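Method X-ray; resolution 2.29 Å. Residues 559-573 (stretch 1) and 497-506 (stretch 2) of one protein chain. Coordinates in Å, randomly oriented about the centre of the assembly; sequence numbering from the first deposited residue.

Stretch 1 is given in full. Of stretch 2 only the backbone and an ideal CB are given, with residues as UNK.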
# COMPACT_ATOMS: atom_id res chain seq x y z
N ASN A 559 9.87 19.50 14.20
CA ASN A 559 10.54 19.51 15.50
C ASN A 559 11.01 18.14 16.00
O ASN A 559 11.08 17.90 17.21
CB ASN A 559 9.73 20.28 16.59
CG ASN A 559 9.17 21.63 16.16
OD1 ASN A 559 7.95 21.81 16.09
ND2 ASN A 559 10.05 22.60 15.88
N ILE A 560 11.37 17.24 15.07
CA ILE A 560 11.90 15.93 15.45
C ILE A 560 13.43 16.05 15.45
O ILE A 560 14.01 16.52 14.47
CB ILE A 560 11.37 14.78 14.54
CG1 ILE A 560 9.83 14.61 14.70
CG2 ILE A 560 12.10 13.45 14.82
CD1 ILE A 560 9.10 14.22 13.45
N ASP A 561 14.08 15.67 16.57
CA ASP A 561 15.54 15.70 16.66
C ASP A 561 16.06 14.56 15.79
O ASP A 561 15.75 13.39 16.02
CB ASP A 561 16.04 15.58 18.12
CG ASP A 561 17.56 15.62 18.31
OD1 ASP A 561 18.27 16.09 17.39
OD2 ASP A 561 18.03 15.20 19.39
N MET A 562 16.78 14.92 14.75
CA MET A 562 17.30 13.92 13.83
C MET A 562 18.80 13.85 13.69
O MET A 562 19.31 13.22 12.77
CB MET A 562 16.53 13.93 12.52
CG MET A 562 15.32 13.04 12.63
SD MET A 562 14.19 13.27 11.31
CE MET A 562 15.03 12.38 9.98
N GLU A 563 19.49 14.45 14.67
CA GLU A 563 20.94 14.50 14.78
C GLU A 563 21.40 13.39 15.72
O GLU A 563 20.71 13.09 16.70
CB GLU A 563 21.38 15.85 15.36
CG GLU A 563 20.88 17.04 14.56
CD GLU A 563 21.35 18.41 15.01
OE1 GLU A 563 21.97 18.52 16.10
OE2 GLU A 563 21.10 19.39 14.26
N ASN A 564 22.61 12.82 15.45
CA ASN A 564 23.26 11.77 16.26
C ASN A 564 22.34 10.55 16.45
O ASN A 564 22.34 9.89 17.50
CB ASN A 564 23.74 12.36 17.58
CG ASN A 564 24.33 13.75 17.42
OD1 ASN A 564 25.24 13.98 16.61
ND2 ASN A 564 23.83 14.70 18.18
N LYS A 565 21.56 10.26 15.40
CA LYS A 565 20.56 9.21 15.36
C LYS A 565 20.88 8.17 14.30
O LYS A 565 21.66 8.42 13.38
CB LYS A 565 19.18 9.83 15.05
CG LYS A 565 18.63 10.82 16.09
CD LYS A 565 18.24 10.18 17.43
CE LYS A 565 17.86 11.19 18.48
NZ LYS A 565 16.52 11.78 18.22
N ASN A 566 20.26 6.99 14.45
CA ASN A 566 20.30 5.88 13.50
C ASN A 566 18.86 5.73 13.07
O ASN A 566 18.01 5.36 13.87
CB ASN A 566 20.86 4.59 14.13
CG ASN A 566 21.18 3.56 13.08
OD1 ASN A 566 20.83 3.69 11.90
ND2 ASN A 566 21.89 2.52 13.46
N ILE A 567 18.57 6.15 11.82
CA ILE A 567 17.22 6.22 11.24
C ILE A 567 17.13 5.36 10.00
O ILE A 567 17.97 5.45 9.11
CB ILE A 567 16.80 7.70 10.93
CG1 ILE A 567 16.88 8.59 12.20
CG2 ILE A 567 15.40 7.79 10.31
CD1 ILE A 567 17.15 10.02 11.90
N LEU A 568 16.07 4.54 9.94
CA LEU A 568 15.78 3.69 8.80
C LEU A 568 14.49 4.18 8.14
O LEU A 568 13.47 4.28 8.82
CB LEU A 568 15.65 2.20 9.24
CG LEU A 568 15.15 1.19 8.18
CD1 LEU A 568 16.15 1.00 7.06
CD2 LEU A 568 14.76 -0.14 8.81
N PHE A 569 14.55 4.53 6.84
CA PHE A 569 13.38 4.95 6.05
C PHE A 569 12.87 3.81 5.18
O PHE A 569 13.64 3.11 4.52
CB PHE A 569 13.66 6.17 5.17
CG PHE A 569 13.76 7.48 5.93
CD1 PHE A 569 14.98 7.94 6.40
CD2 PHE A 569 12.63 8.28 6.11
CE1 PHE A 569 15.08 9.16 7.07
CE2 PHE A 569 12.73 9.49 6.79
CZ PHE A 569 13.94 9.91 7.28
N LEU A 570 11.56 3.65 5.19
CA LEU A 570 10.85 2.64 4.42
C LEU A 570 10.01 3.37 3.38
O LEU A 570 9.20 4.25 3.73
CB LEU A 570 9.95 1.85 5.38
CG LEU A 570 10.45 0.60 6.10
CD1 LEU A 570 11.91 0.62 6.44
CD2 LEU A 570 9.60 0.30 7.31
N ARG A 571 10.24 3.06 2.10
CA ARG A 571 9.47 3.67 1.02
C ARG A 571 9.15 2.69 -0.11
O ARG A 571 9.87 1.72 -0.31
CB ARG A 571 10.08 5.01 0.52
CG ARG A 571 11.56 4.98 0.16
CD ARG A 571 12.08 6.37 -0.22
NE ARG A 571 11.89 6.67 -1.64
CZ ARG A 571 12.14 7.84 -2.21
NH1 ARG A 571 12.60 8.86 -1.49
NH2 ARG A 571 11.93 8.01 -3.51
N ASP A 572 8.03 2.92 -0.79
CA ASP A 572 7.59 2.17 -1.96
C ASP A 572 8.02 3.06 -3.10
O ASP A 572 7.21 3.80 -3.65
CB ASP A 572 6.07 1.97 -1.98
CG ASP A 572 5.59 0.81 -2.83
OD1 ASP A 572 5.93 0.79 -4.04
OD2 ASP A 572 4.87 -0.06 -2.30
N GLY A 573 9.33 3.08 -3.34
CA GLY A 573 9.93 3.91 -4.36
C GLY A 573 11.44 3.89 -4.34
O GLY A 573 12.06 3.52 -3.34
N UNK A 497 15.87 -2.54 18.61
CA UNK A 497 16.60 -2.42 17.35
C UNK A 497 17.77 -1.42 17.41
O UNK A 497 17.73 -0.53 18.26
CB UNK A 497 15.63 -2.00 16.24
N UNK A 498 18.76 -1.47 16.47
CA UNK A 498 19.80 -0.41 16.43
C UNK A 498 19.22 0.98 16.13
O UNK A 498 19.82 1.99 16.51
CB UNK A 498 20.85 -0.75 15.37
N UNK A 499 18.04 1.02 15.46
CA UNK A 499 17.38 2.25 15.02
C UNK A 499 16.67 3.05 16.07
O UNK A 499 15.81 2.52 16.78
CB UNK A 499 16.36 1.91 13.93
N UNK A 500 16.99 4.33 16.15
CA UNK A 500 16.32 5.28 17.03
C UNK A 500 14.90 5.48 16.47
O UNK A 500 13.94 5.53 17.23
CB UNK A 500 17.09 6.60 17.12
N UNK A 501 14.78 5.56 15.12
CA UNK A 501 13.54 5.72 14.38
C UNK A 501 13.49 4.83 13.17
O UNK A 501 14.50 4.63 12.49
CB UNK A 501 13.36 7.18 13.96
N UNK A 502 12.30 4.31 12.90
CA UNK A 502 11.94 3.56 11.71
C UNK A 502 10.80 4.41 11.17
O UNK A 502 9.82 4.67 11.88
CB UNK A 502 11.55 2.10 11.98
N UNK A 503 11.02 4.97 9.96
CA UNK A 503 10.09 5.91 9.39
C UNK A 503 9.50 5.40 8.07
O UNK A 503 10.23 5.14 7.12
CB UNK A 503 10.78 7.26 9.18
N UNK A 504 8.19 5.23 8.07
CA UNK A 504 7.42 4.81 6.91
C UNK A 504 7.06 6.04 6.13
O UNK A 504 6.53 7.00 6.68
CB UNK A 504 6.17 4.02 7.31
N UNK A 505 7.37 6.05 4.85
CA UNK A 505 7.14 7.22 4.03
C UNK A 505 6.35 6.89 2.79
O UNK A 505 6.61 5.89 2.14
CB UNK A 505 8.47 7.87 3.64
N UNK A 506 5.36 7.73 2.48
CA UNK A 506 4.52 7.68 1.29
C UNK A 506 4.41 9.13 0.79
O UNK A 506 4.16 10.04 1.58
CB UNK A 506 3.15 7.07 1.58

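Position 497 lies beyond the reach of stretch 1. Its ideal CB has no atom of stretch 1 within 5.5 Å, so almost any residue would suit. It is Thr-497.

Position 498 has phi -63°, which permits proline, as well as small or polar residues. Its ideal CB points sideways, 3.9 Å from ND2 of Asn-566. The residue is Pro-498.

At 499 the ideal CB points sideways, 4.8 Å from CB of Leu-568. A flat or long apolar side chain could cover that leucine. The residue is Tyr-499. Its ring lays one face on Leu-568, with CB of Leu-568 3.7 Å from the Tyr-499 ring centroid. OD1 of Asn-566 sits at the ring edge.

Position 500 points toward stretch 1. The backbone N of Asn-566 is a donor within reach, so a short acceptor fits: Asp, Asn, perhaps Ser or Thr. The residue is Asp-500. Asn-566 N donates to Asp-500 OD2 at 2.8 Å, and Asp-500 N donates to Asn-566 O at 2.7 Å. The two residues thus clasp each other where the strand pairing begins.

From 501 the chain runs parallel to strand 566-571. Position 501 shares a face with Ile-567; the ideal CB of 501 is 4.2 Å from CG1 of Ile-567. Further out are Ile-560 and the amine of Lys-565. A long side chain, apolar along its length and perhaps polar at its tip, would suit. Tyr-501 packs CD2 against CG1 of Ile-567 at 3.9 Å and CE2 against CG2 of Ile-560 at 3.9 Å. Lys-565 NZ gives a weak hydrogen bond to Tyr-501 OH at 3.4 Å.

Position 502 is on the face of Leu-568 and Leu-570. Val, Ile or Leu would suit. Ile-502 sets CG2 3.8 Å from CD2 of Leu-570.

Position 503 is on the face of Ile-567 and Phe-569, with Met-562 and Ile-560 further out. A long, flexible apolar chain could reach all four. Met-503 is extended, with chi2 and chi3 both t. Its SD is 3.6 Å from CE2 of Phe-569, and its CE is 3.8 Å from SD of Met-562. Met-503 N donates to Leu-568 O, and Met-503 O accepts from Leu-570 N, both at 2.8 Å.

Position 504 pairs with Leu-570. Its phi/psi is ordinary for a strand. O of Leu-570 is 4.7 Å from the ideal CB of 504, so several side chains could fit. The residue is Gly-504, which adds none.

Position 505 points to the face of Phe-569 and Arg-571. Apolar residues fit. In Leu-505, N donates to Leu-570 O at 2.8 Å.

Position 506 has open space before its CB. Polar residues suit; it is Asp-506.

Stretch 2, residues 497-506: TPYDYIMGLD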
# COMPACT_ATOMS: atom_id res chain seq x y z
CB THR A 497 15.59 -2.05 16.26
OG1 THR A 497 15.20 -0.68 16.42
CG2 THR A 497 14.34 -2.94 16.30
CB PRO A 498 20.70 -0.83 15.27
CG PRO A 498 19.86 -1.72 14.42
CD PRO A 498 18.97 -2.44 15.37
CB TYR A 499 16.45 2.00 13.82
CG TYR A 499 17.13 1.24 12.71
CD1 TYR A 499 18.11 1.84 11.93
CD2 TYR A 499 16.85 -0.11 12.48
CE1 TYR A 499 18.79 1.13 10.94
CE2 TYR A 499 17.50 -0.82 11.47
CZ TYR A 499 18.45 -0.19 10.69
OH TYR A 499 19.11 -0.87 9.70
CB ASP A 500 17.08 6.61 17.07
CG ASP A 500 18.43 6.51 17.75
OD1 ASP A 500 18.46 6.54 18.99
OD2 ASP A 500 19.44 6.40 17.04
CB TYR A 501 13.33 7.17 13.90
CG TYR A 501 13.32 8.21 14.99
CD1 TYR A 501 12.44 8.09 16.08
CD2 TYR A 501 14.13 9.33 14.93
CE1 TYR A 501 12.42 9.05 17.09
CE2 TYR A 501 14.10 10.31 15.92
CZ TYR A 501 13.25 10.16 17.01
OH TYR A 501 13.21 11.11 18.00
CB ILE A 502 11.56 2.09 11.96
CG1 ILE A 502 12.83 1.29 12.39
CG2 ILE A 502 10.90 1.50 10.68
CD1 ILE A 502 12.55 -0.03 13.11
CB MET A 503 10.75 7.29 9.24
CG MET A 503 11.07 7.97 10.56
SD MET A 503 11.76 9.62 10.29
CE MET A 503 12.03 10.17 11.97
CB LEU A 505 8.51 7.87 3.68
CG LEU A 505 8.54 9.09 2.76
CD1 LEU A 505 7.79 10.27 3.36
CD2 LEU A 505 9.96 9.49 2.45
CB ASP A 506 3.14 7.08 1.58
CG ASP A 506 2.34 6.80 0.31
OD1 ASP A 506 1.84 7.77 -0.31
OD2 ASP A 506 2.19 5.61 -0.05
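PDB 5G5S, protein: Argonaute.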